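PDB 3NYM: uncharacterized protein from Neisseria meningitidis serogroup B, which is of unknown function but is a helical protein without strands, found in a two-chain assembly, and belongs to a family of uncharacterised proteins. Local coordinates for residues 65-70 and 84-89. Numbering follows the deposited sequence.
Sequences LDYMEV and SNSLFM
Residues 65-70 and 84-89 form part of an antiparallel helical hairpin. They lie on helix 64-76 and on the long helix 83-113. The two short axes approach to 8.0 Å, and their directions differ by 160°. No hydrogen bond links the segments, so side-chain packing joins them.

The tight part lies where Tyr67 faces Ser86. Ser86 is small, and its CB sits 3.4 Å from the backbone O of Tyr67. The small side chain is consistent with the close approach of the axes. Ser86 OG lies beside its own backbone N (chi1 -62°) and hydrogen-bonds back to Ile82 O, just before the start of helix 83-113. That bond satisfies the buried hydroxyl. Toward the other helix the same OG meets a methyl, Val70 CG1, which stands anti to its own backbone N.

On one flank, Met68 and Leu87 are buried but touch loosely. Their CB atoms point away from the opposite helix, but the chain ends turn back and cross obliquely. Met68 and Met89 are selenomethionines, with SE in place of sulfur. Met68 bends at chi2 and chi3, and its SE reaches Leu87 CD2 at 4.0 Å. The second subunit packs here too, with its Ile13 on Met68 and its Leu112 on Leu87.

The other flank is the solvent side. Tyr67 and Met89 lie side by side and point the same way; both are partly exposed. The bent Met89 chain carries its CE to within 3.6 Å of Tyr67 OH. Met89 SE makes an oblique Met-aromatic contact, 5.3 Å from the ring centroid of Tyr67. The closer approach is a CH-pi contact: Met89 CB sits 3.3 Å from the Tyr67 ring centroid, only 6° off the ring normal.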
loop_
_atom_site.group_PDB
_atom_site.type_symbol
_atom_site.label_atom_id
_atom_site.label_comp_id
_atom_site.label_asym_id
_atom_site.label_seq_id
_atom_site.Cartn_x
_atom_site.Cartn_y
_atom_site.Cartn_z
ATOM N N LEU A 65 0.898 -4.071 12.778
ATOM C CA LEU A 65 0.726 -3.430 14.080
ATOM C C LEU A 65 1.326 -4.256 15.205
ATOM O O LEU A 65 2.001 -3.713 16.075
ATOM C CB LEU A 65 -0.744 -3.174 14.390
ATOM C CG LEU A 65 -1.486 -2.251 13.428
ATOM C CD1 LEU A 65 -2.891 -1.975 13.953
ATOM C CD2 LEU A 65 -0.724 -0.948 13.227
ATOM N N ASP A 66 1.053 -5.557 15.193
ATOM C CA ASP A 66 1.522 -6.443 16.244
ATOM C C ASP A 66 3.022 -6.338 16.381
ATOM O O ASP A 66 3.535 -6.222 17.480
ATOM C CB ASP A 66 1.142 -7.892 15.941
ATOM C CG ASP A 66 -0.329 -8.176 16.183
ATOM O OD1 ASP A 66 -1.053 -7.292 16.691
ATOM O OD2 ASP A 66 -0.759 -9.299 15.862
ATOM N N TYR A 67 3.733 -6.380 15.259
ATOM C CA TYR A 67 5.186 -6.313 15.309
ATOM C C TYR A 67 5.667 -4.952 15.816
ATOM O O TYR A 67 6.661 -4.859 16.541
ATOM C CB TYR A 67 5.809 -6.672 13.954
ATOM C CG TYR A 67 6.055 -8.166 13.782
ATOM C CD1 TYR A 67 5.310 -8.911 12.881
ATOM C CD2 TYR A 67 7.017 -8.828 14.538
ATOM C CE1 TYR A 67 5.523 -10.270 12.720
ATOM C CE2 TYR A 67 7.237 -10.203 14.390
ATOM C CZ TYR A 67 6.484 -10.910 13.468
ATOM O OH TYR A 67 6.688 -12.256 13.306
HETATM N N MSE A 68 4.963 -3.892 15.438
HETATM C CA MSE A 68 5.330 -2.569 15.927
HETATM C C MSE A 68 5.126 -2.505 17.443
HETATM O O MSE A 68 5.911 -1.878 18.155
HETATM C CB MSE A 68 4.515 -1.479 15.224
HETATM C CG MSE A 68 4.938 -1.218 13.786
HETATM SE SE MSE A 68 6.842 -0.832 13.564
HETATM C CE MSE A 68 7.039 0.532 14.942
ATOM N N GLU A 69 4.085 -3.180 17.937
ATOM C CA GLU A 69 3.761 -3.125 19.366
ATOM C C GLU A 69 4.799 -3.905 20.164
ATOM O O GLU A 69 5.151 -3.519 21.281
ATOM C CB GLU A 69 2.352 -3.674 19.649
ATOM C CG GLU A 69 1.222 -3.076 18.775
ATOM C CD GLU A 69 0.905 -1.604 19.067
ATOM O OE1 GLU A 69 1.506 -1.032 20.001
ATOM O OE2 GLU A 69 0.046 -1.020 18.360
ATOM N N VAL A 70 5.282 -5.005 19.585
ATOM C CA VAL A 70 6.338 -5.792 20.211
ATOM C C VAL A 70 7.628 -4.985 20.232
ATOM O O VAL A 70 8.395 -5.058 21.195
ATOM C CB VAL A 70 6.559 -7.138 19.488
ATOM C CG1 VAL A 70 7.820 -7.808 19.974
ATOM C CG2 VAL A 70 5.359 -8.069 19.702
ATOM N N SER A 84 14.919 -4.827 17.318
ATOM C CA SER A 84 15.469 -4.923 15.966
ATOM C C SER A 84 14.661 -5.901 15.117
ATOM O O SER A 84 14.184 -5.561 14.032
ATOM C CB SER A 84 16.925 -5.395 16.022
ATOM O OG SER A 84 17.486 -5.436 14.719
ATOM N N ASN A 85 14.511 -7.130 15.603
ATOM C CA ASN A 85 13.779 -8.144 14.820
ATOM C C ASN A 85 12.337 -7.738 14.537
ATOM O O ASN A 85 11.828 -7.916 13.425
ATOM C CB ASN A 85 13.815 -9.508 15.506
ATOM C CG ASN A 85 13.054 -10.551 14.722
ATOM O OD1 ASN A 85 11.934 -10.925 15.082
ATOM N ND2 ASN A 85 13.637 -10.988 13.609
ATOM N N SER A 86 11.682 -7.184 15.551
ATOM C CA SER A 86 10.300 -6.749 15.421
ATOM C C SER A 86 10.139 -5.628 14.394
ATOM O O SER A 86 9.192 -5.628 13.616
ATOM C CB SER A 86 9.755 -6.323 16.782
ATOM O OG SER A 86 9.765 -7.427 17.673
ATOM N N LEU A 87 11.056 -4.668 14.397
ATOM C CA LEU A 87 11.066 -3.623 13.364
ATOM C C LEU A 87 11.253 -4.209 11.977
ATOM O O LEU A 87 10.622 -3.770 11.010
ATOM C CB LEU A 87 12.200 -2.623 13.616
ATOM C CG LEU A 87 11.884 -1.242 14.161
ATOM C CD1 LEU A 87 13.162 -0.414 14.153
ATOM C CD2 LEU A 87 10.808 -0.572 13.341
ATOM N N PHE A 88 12.143 -5.192 11.876
ATOM C CA PHE A 88 12.415 -5.853 10.603
ATOM C C PHE A 88 11.148 -6.502 10.068
ATOM O O PHE A 88 10.798 -6.348 8.888
ATOM C CB PHE A 88 13.516 -6.903 10.777
ATOM C CG PHE A 88 13.693 -7.792 9.591
ATOM C CD1 PHE A 88 14.397 -7.361 8.481
ATOM C CD2 PHE A 88 13.163 -9.075 9.589
ATOM C CE1 PHE A 88 14.561 -8.194 7.379
ATOM C CE2 PHE A 88 13.327 -9.909 8.498
ATOM C CZ PHE A 88 14.028 -9.469 7.392
HETATM N N MSE A 89 10.446 -7.218 10.938
HETATM C CA MSE A 89 9.225 -7.900 10.513
HETATM C C MSE A 89 8.110 -6.894 10.196
HETATM O O MSE A 89 7.344 -7.095 9.253
HETATM C CB MSE A 89 8.775 -8.927 11.547
HETATM C CG MSE A 89 9.730 -10.121 11.665
HETATM SE SE MSE A 89 9.854 -11.168 10.011
HETATM C CE MSE A 89 8.017 -11.809 9.947
#